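PDB 6C30: GNAT family acetyltransferase from Mycobacterium smegmatis, which probably transfers an acetyl group from acetyl-CoA to an amino group of a protein substrate, acting as a RimJ-type N-acetyltransferase. Local coordinates for residues I117-A122 and G129-A134; A133-G138 and A164-V169. One frame throughout, in Å; residues are numbered along the deposited sequence.

Contact 1. Residues I117-A122 and G129-A134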
ATOM      1  N   ILE A 117      22.438   0.535  -3.417  1.00 11.84           N
ATOM      2  CA  ILE A 117      21.105  -0.063  -3.439  1.00 11.71           C
ATOM      3  C   ILE A 117      21.263  -1.581  -3.463  1.00 13.00           C
ATOM      4  O   ILE A 117      22.169  -2.116  -4.102  1.00 12.34           O
ATOM      5  CB  ILE A 117      20.284   0.432  -4.657  1.00 11.61           C
ATOM      6  CG1 ILE A 117      18.812   0.045  -4.522  1.00 11.75           C
ATOM      7  CG2 ILE A 117      20.863  -0.082  -5.979  1.00 13.60           C
ATOM      8  CD1 ILE A 117      17.943   0.858  -5.449  1.00 15.77           C
ATOM      9  N   GLY A 118      20.402  -2.266  -2.722  1.00 13.02           N
ATOM     10  CA  GLY A 118      20.378  -3.712  -2.730  1.00 13.68           C
ATOM     11  C   GLY A 118      18.940  -4.177  -2.705  1.00 11.95           C
ATOM     12  O   GLY A 118      18.037  -3.406  -2.376  1.00 12.42           O
ATOM     13  N   TYR A 119      18.714  -5.430  -3.077  1.00 11.74           N
ATOM     14  CA  TYR A 119      17.352  -5.940  -3.180  1.00 12.31           C
ATOM     15  C   TYR A 119      17.352  -7.452  -3.065  1.00 11.62           C
ATOM     16  O   TYR A 119      18.366  -8.120  -3.310  1.00 12.20           O
ATOM     17  CB  TYR A 119      16.714  -5.520  -4.523  1.00 11.91           C
ATOM     18  CG  TYR A 119      17.325  -6.279  -5.684  1.00 12.65           C
ATOM     19  CD1 TYR A 119      16.734  -7.438  -6.181  1.00 14.59           C
ATOM     20  CD2 TYR A 119      18.526  -5.867  -6.244  1.00 14.94           C
ATOM     21  CE1 TYR A 119      17.322  -8.156  -7.214  1.00 15.02           C
ATOM     22  CE2 TYR A 119      19.123  -6.575  -7.272  1.00 15.06           C
ATOM     23  CZ  TYR A 119      18.514  -7.716  -7.746  1.00 14.40           C
ATOM     24  OH  TYR A 119      19.119  -8.411  -8.763  1.00 16.39           O
ATOM     25  N   TRP A 120      16.193  -7.994  -2.723  1.00 11.00           N
ATOM     26  CA  TRP A 120      15.930  -9.412  -2.918  1.00 11.77           C
ATOM     27  C   TRP A 120      14.430  -9.589  -3.091  1.00 13.36           C
ATOM     28  O   TRP A 120      13.629  -8.795  -2.583  1.00 12.21           O
ATOM     29  CB  TRP A 120      16.473 -10.256  -1.757  1.00 12.93           C
ATOM     30  CG  TRP A 120      15.724 -10.086  -0.473  1.00 12.16           C
ATOM     31  CD1 TRP A 120      15.965  -9.162   0.510  1.00 13.57           C
ATOM     32  CD2 TRP A 120      14.603 -10.859  -0.032  1.00 11.63           C
ATOM     33  NE1 TRP A 120      15.059  -9.322   1.529  1.00 13.01           N
ATOM     34  CE2 TRP A 120      14.214 -10.354   1.226  1.00 12.25           C
ATOM     35  CE3 TRP A 120      13.900 -11.939  -0.570  1.00 12.57           C
ATOM     36  CZ2 TRP A 120      13.143 -10.882   1.948  1.00 11.90           C
ATOM     37  CZ3 TRP A 120      12.842 -12.465   0.146  1.00 14.58           C
ATOM     38  CH2 TRP A 120      12.473 -11.933   1.394  1.00 13.19           C
ATOM     39  N   VAL A 121      14.063 -10.619  -3.847  1.00 12.05           N
ATOM     40  CA  VAL A 121      12.670 -10.952  -4.125  1.00 11.97           C
ATOM     41  C   VAL A 121      12.457 -12.440  -3.863  1.00 13.24           C
ATOM     42  O   VAL A 121      13.319 -13.255  -4.187  1.00 13.65           O
ATOM     43  CB  VAL A 121      12.292 -10.603  -5.594  1.00 12.93           C
ATOM     44  CG1 VAL A 121      10.888 -11.100  -5.937  1.00 16.58           C
ATOM     45  CG2 VAL A 121      12.390  -9.116  -5.834  1.00 14.34           C
ATOM     46  N   ALA A 122      11.310 -12.775  -3.281  1.00 12.71           N
ATOM     47  CA  ALA A 122      10.915 -14.162  -3.047  1.00 12.55           C
ATOM     48  C   ALA A 122      11.119 -15.020  -4.295  1.00 13.65           C
ATOM     49  O   ALA A 122      10.741 -14.623  -5.403  1.00 14.79           O
ATOM     50  CB  ALA A 122       9.464 -14.221  -2.597  1.00 15.07           C
ATOM     51  N   GLY A 129       9.808  -9.230 -13.416  1.00 20.90           N
ATOM     52  CA  GLY A 129       9.840  -7.777 -13.446  1.00 18.84           C
ATOM     53  C   GLY A 129       9.687  -7.084 -12.099  1.00 14.89           C
ATOM     54  O   GLY A 129       9.629  -5.853 -12.033  1.00 16.94           O
ATOM     55  N   ILE A 130       9.610  -7.861 -11.018  1.00 16.17           N
ATOM     56  CA  ILE A 130       9.430  -7.234  -9.710  1.00 15.25           C
ATOM     57  C   ILE A 130      10.719  -6.539  -9.260  1.00 13.64           C
ATOM     58  O   ILE A 130      10.686  -5.389  -8.822  1.00 13.84           O
ATOM     59  CB  ILE A 130       8.960  -8.249  -8.656  1.00 13.78           C
ATOM     60  CG1 ILE A 130       7.563  -8.776  -9.015  1.00 16.41           C
ATOM     61  CG2 ILE A 130       8.951  -7.613  -7.268  1.00 13.90           C
ATOM     62  CD1 ILE A 130       7.084  -9.906  -8.120  1.00 16.91           C
ATOM     63  N   ALA A 131      11.852  -7.211  -9.417  1.00 13.65           N
ATOM     64  CA  ALA A 131      13.119  -6.602  -9.012  1.00 14.06           C
ATOM     65  C   ALA A 131      13.476  -5.392  -9.867  1.00 14.47           C
ATOM     66  O   ALA A 131      13.925  -4.384  -9.347  1.00 14.43           O
ATOM     67  CB  ALA A 131      14.235  -7.617  -9.052  1.00 14.03           C
ATOM     68  N   THR A 132      13.262  -5.479 -11.180  1.00 14.57           N
ATOM     69  CA  THR A 132      13.564  -4.325 -12.024  1.00 15.30           C
ATOM     70  C   THR A 132      12.654  -3.147 -11.674  1.00 13.63           C
ATOM     71  O   THR A 132      13.115  -2.013 -11.617  1.00 14.08           O
ATOM     72  CB  THR A 132      13.446  -4.654 -13.520  1.00 15.50           C
ATOM     73  OG1 THR A 132      12.155  -5.216 -13.785  1.00 17.27           O
ATOM     74  CG2 THR A 132      14.532  -5.637 -13.939  1.00 16.64           C
ATOM     75  N   ALA A 133      11.384  -3.420 -11.388  1.00 14.38           N
ATOM     76  CA  ALA A 133      10.480  -2.355 -10.971  1.00 13.86           C
ATOM     77  C   ALA A 133      10.896  -1.733  -9.642  1.00 13.39           C
ATOM     78  O   ALA A 133      10.842  -0.514  -9.475  1.00 14.86           O
ATOM     79  CB  ALA A 133       9.047  -2.873 -10.875  1.00 15.17           C
ATOM     80  N   ALA A 134      11.307  -2.579  -8.702  1.00 13.71           N
ATOM     81  CA  ALA A 134      11.740  -2.092  -7.396  1.00 14.88           C
ATOM     82  C   ALA A 134      12.978  -1.208  -7.513  1.00 13.65           C
ATOM     83  O   ALA A 134      13.049  -0.133  -6.908  1.00 14.12           O
ATOM     84  CB  ALA A 134      12.006  -3.260  -6.454  1.00 15.53           C
TER
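Tyr119 and Val121, two residues apart on strand 117-121 and so on the same side of it, both reach the methyl group of Ala131 on the first turn of helix 130-134. All contacts between the segments are apolar. Tyr119 touches through CE1 and CD1, which lie 3.6 Å and 3.8 Å from Ala131 CB, the methyl lying oblique to the ring. The torsion of Tyr119 (chi1 72°) sets CG between the backbone N and the carbonyl carbon, which puts the ring where its CD1-CE1 side meets the methyl of Ala131. Val121 uses a single branch, CG2, which fits between two neighbouring helix residues, 4.0 Å from Ala131 CB and 4.0 Å from Ile130 CG2; the Val121 and Ile130 side chains cross at a slant. Ile130 and Val121 both also touch Ile92 of strand 88-94.

The polar end of Tyr119 is held outside the pair, where OH hydrogen-bonds to Ser162 OG of helix 160-169. Just before the helix, Gly129 takes the N-cap position, and its carbonyl O accepts the first-turn bond from Ala133 N.

The local axes come within 8.8 Å and their directions make 151°, roughly antiparallel. This is the strand-to-helix half of the beta-alpha-beta unit 114-121, 130-143 and 150-155, the region that in GNAT enzymes binds the pyrophosphate of acetyl-CoA, and probably does so here.

Contact 2. Residues A133-G138 and A164-V169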
ATOM      1  N   ALA A 133      11.384  -3.420 -11.388  1.00 14.38           N
ATOM      2  CA  ALA A 133      10.480  -2.355 -10.971  1.00 13.86           C
ATOM      3  C   ALA A 133      10.896  -1.733  -9.642  1.00 13.39           C
ATOM      4  O   ALA A 133      10.842  -0.514  -9.475  1.00 14.86           O
ATOM      5  CB  ALA A 133       9.047  -2.873 -10.875  1.00 15.17           C
ATOM      6  N   ALA A 134      11.307  -2.579  -8.702  1.00 13.71           N
ATOM      7  CA  ALA A 134      11.740  -2.092  -7.396  1.00 14.88           C
ATOM      8  C   ALA A 134      12.978  -1.208  -7.513  1.00 13.65           C
ATOM      9  O   ALA A 134      13.049  -0.133  -6.908  1.00 14.12           O
ATOM     10  CB  ALA A 134      12.006  -3.260  -6.454  1.00 15.53           C
ATOM     11  N   LEU A 135      13.955  -1.656  -8.291  1.00 13.38           N
ATOM     12  CA  LEU A 135      15.145  -0.851  -8.520  1.00 13.70           C
ATOM     13  C   LEU A 135      14.820   0.469  -9.219  1.00 13.48           C
ATOM     14  O   LEU A 135      15.361   1.521  -8.867  1.00 14.02           O
ATOM     15  CB  LEU A 135      16.163  -1.638  -9.344  1.00 15.19           C
ATOM     16  CG  LEU A 135      16.840  -2.783  -8.594  1.00 13.14           C
ATOM     17  CD1 LEU A 135      17.534  -3.685  -9.584  1.00 17.71           C
ATOM     18  CD2 LEU A 135      17.850  -2.255  -7.588  1.00 15.36           C
ATOM     19  N   ALA A 136      13.947   0.413 -10.220  1.00 14.02           N
ATOM     20  CA  ALA A 136      13.577   1.625 -10.954  1.00 14.42           C
ATOM     21  C   ALA A 136      12.885   2.640 -10.049  1.00 13.05           C
ATOM     22  O   ALA A 136      13.165   3.836 -10.100  1.00 14.33           O
ATOM     23  CB  ALA A 136      12.688   1.270 -12.138  1.00 15.70           C
ATOM     24  N   MET A 137      11.983   2.152  -9.202  1.00 13.39           N
ATOM     25  CA  MET A 137      11.339   3.003  -8.209  1.00 14.87           C
ATOM     26  C   MET A 137      12.359   3.566  -7.226  1.00 12.35           C
ATOM     27  O   MET A 137      12.314   4.737  -6.869  1.00 14.49           O
ATOM     28  CB  MET A 137      10.262   2.226  -7.451  1.00 15.31           C
ATOM     29  CG  MET A 137       8.973   2.044  -8.244  1.00 14.73           C
ATOM     30  SD  MET A 137       7.627   1.358  -7.256  1.00 16.15           S
ATOM     31  CE  MET A 137       8.121  -0.353  -7.133  1.00 19.46           C
ATOM     32  N   GLY A 138      13.285   2.716  -6.783  1.00 13.70           N
ATOM     33  CA  GLY A 138      14.315   3.159  -5.865  1.00 13.31           C
ATOM     34  C   GLY A 138      15.133   4.289  -6.453  1.00 14.36           C
ATOM     35  O   GLY A 138      15.385   5.305  -5.792  1.00 14.45           O
ATOM     36  N   ALA A 164      21.954  -9.331 -14.732  1.00 15.52           N
ATOM     37  CA  ALA A 164      21.005  -9.023 -15.798  1.00 17.51           C
ATOM     38  C   ALA A 164      19.946  -8.026 -15.337  1.00 15.72           C
ATOM     39  O   ALA A 164      19.582  -7.109 -16.079  1.00 16.92           O
ATOM     40  CB  ALA A 164      20.350 -10.298 -16.298  1.00 18.39           C
ATOM     41  N   VAL A 165      19.452  -8.204 -14.115  1.00 14.78           N
ATOM     42  CA  VAL A 165      18.462  -7.284 -13.553  1.00 14.98           C
ATOM     43  C   VAL A 165      19.034  -5.864 -13.472  1.00 14.30           C
ATOM     44  O   VAL A 165      18.403  -4.901 -13.909  1.00 14.99           O
ATOM     45  CB  VAL A 165      18.001  -7.766 -12.151  1.00 15.40           C
ATOM     46  CG1 VAL A 165      17.290  -6.669 -11.398  1.00 16.43           C
ATOM     47  CG2 VAL A 165      17.094  -8.989 -12.280  1.00 17.97           C
ATOM     48  N   LEU A 166      20.245  -5.744 -12.933  1.00 14.39           N
ATOM     49  CA  LEU A 166      20.884  -4.444 -12.775  1.00 14.05           C
ATOM     50  C   LEU A 166      21.190  -3.792 -14.124  1.00 15.08           C
ATOM     51  O   LEU A 166      20.959  -2.591 -14.303  1.00 15.20           O
ATOM     52  CB  LEU A 166      22.167  -4.591 -11.941  1.00 15.03           C
ATOM     53  CG  LEU A 166      21.930  -4.944 -10.467  1.00 14.70           C
ATOM     54  CD1 LEU A 166      23.188  -5.525  -9.840  1.00 14.82           C
ATOM     55  CD2 LEU A 166      21.457  -3.720  -9.689  1.00 15.88           C
ATOM     56  N   ALA A 167      21.701  -4.579 -15.070  1.00 15.03           N
ATOM     57  CA  ALA A 167      22.004  -4.042 -16.395  1.00 17.60           C
ATOM     58  C   ALA A 167      20.721  -3.583 -17.082  1.00 16.26           C
ATOM     59  O   ALA A 167      20.709  -2.562 -17.777  1.00 18.61           O
ATOM     60  CB  ALA A 167      22.721  -5.077 -17.237  1.00 17.31           C
ATOM     61  N   HIS A 168      19.640  -4.325 -16.872  1.00 16.24           N
ATOM     62  CA  HIS A 168      18.387  -4.023 -17.550  1.00 18.66           C
ATOM     63  C   HIS A 168      17.898  -2.609 -17.263  1.00 18.35           C
ATOM     64  O   HIS A 168      17.464  -1.903 -18.175  1.00 20.49           O
ATOM     65  CB  HIS A 168      17.306  -5.030 -17.160  1.00 18.91           C
ATOM     66  CG  HIS A 168      15.995  -4.783 -17.836  1.00 22.30           C
ATOM     67  ND1 HIS A 168      15.678  -5.325 -19.063  1.00 28.65           N
ATOM     68  CD2 HIS A 168      14.933  -4.029 -17.469  1.00 20.43           C
ATOM     69  CE1 HIS A 168      14.469  -4.927 -19.418  1.00 27.08           C
ATOM     70  NE2 HIS A 168      13.995  -4.139 -18.469  1.00 26.22           N
ATOM     71  N   VAL A 169      17.985  -2.169 -16.009  1.00 16.15           N
ATOM     72  CA  VAL A 169      17.450  -0.854 -15.671  1.00 16.37           C
ATOM     73  C   VAL A 169      18.415   0.302 -15.928  1.00 14.91           C
ATOM     74  O   VAL A 169      18.014   1.458 -15.832  1.00 16.52           O
ATOM     75  CB  VAL A 169      16.966  -0.789 -14.197  1.00 18.46           C
ATOM     76  CG1 VAL A 169      15.886  -1.821 -13.961  1.00 19.64           C
ATOM     77  CG2 VAL A 169      18.115  -0.980 -13.214  1.00 15.88           C
TER
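Two helices of the GNAT fold, 130-143 and 160-169, come together here, with Leu135 of the first lodged against three residues of the second, Val165, Leu166 and Val169. Their local axes are 9.8 Å apart at closest approach and cross at -47°, a separation bridged entirely by aliphatic side chains.

Leu135 carries the contact from the side of helix 133-138. Its CG lies anti to the carbonyl carbon (chi1 -71°), and the chain then extends (chi2 166°) to send CD1 out to the second helix. There CD1 meets two branches at once: Val165 CG1 at 3.5 Å, a close approach, and Leu166 CD2 at 3.9 Å. The Leu135 and Val165 side chains cross at about a right angle, whereas Leu166 comes in at a slant, the end of its chain bending nearer than its first bond would suggest. Nearer the backbone, Val169 CG2 faces Leu135 CB at a looser 4.4 Å. Val165 and Val169, one turn apart, thus meet the tip and the root of the same leucine.

No hydrogen bond passes between the helices. The surroundings are also largely apolar: Leu135 packs further on Ile117 and Tyr119 of strand 114-121, while Ala136 and Val169 both touch Ala205 of helix 204-217, the C-terminal helix.

The contact therefore joins the helix of the beta-alpha-beta unit to the helix that follows strand 150-155, a neighbouring pair characteristic of the C-terminal half of the GNAT acetyltransferase fold.

Helix 130-143 is common to both contacts, which share Ala133 and Ala134 and have centres about 7 Å apart. Contact 1 sets its first turn on strand 114-121 and is partly buried; contact 2, farther along the helix, sets it against another helix and is more fully buried, although farther from the centre of the chain (about 9 Å against 6 Å). Both are apolar, but contact 1 includes an aromatic ring with a hydrogen-bonded hydroxyl, while contact 2 is wholly aliphatic. They also meet directly: Ile117 CD1 lies 3.8 Å from Leu135 CD2, and Thr132 CG2 lies 3.9 Å from Val165 CG1, so the strand and the two helices share one continuous apolar interface.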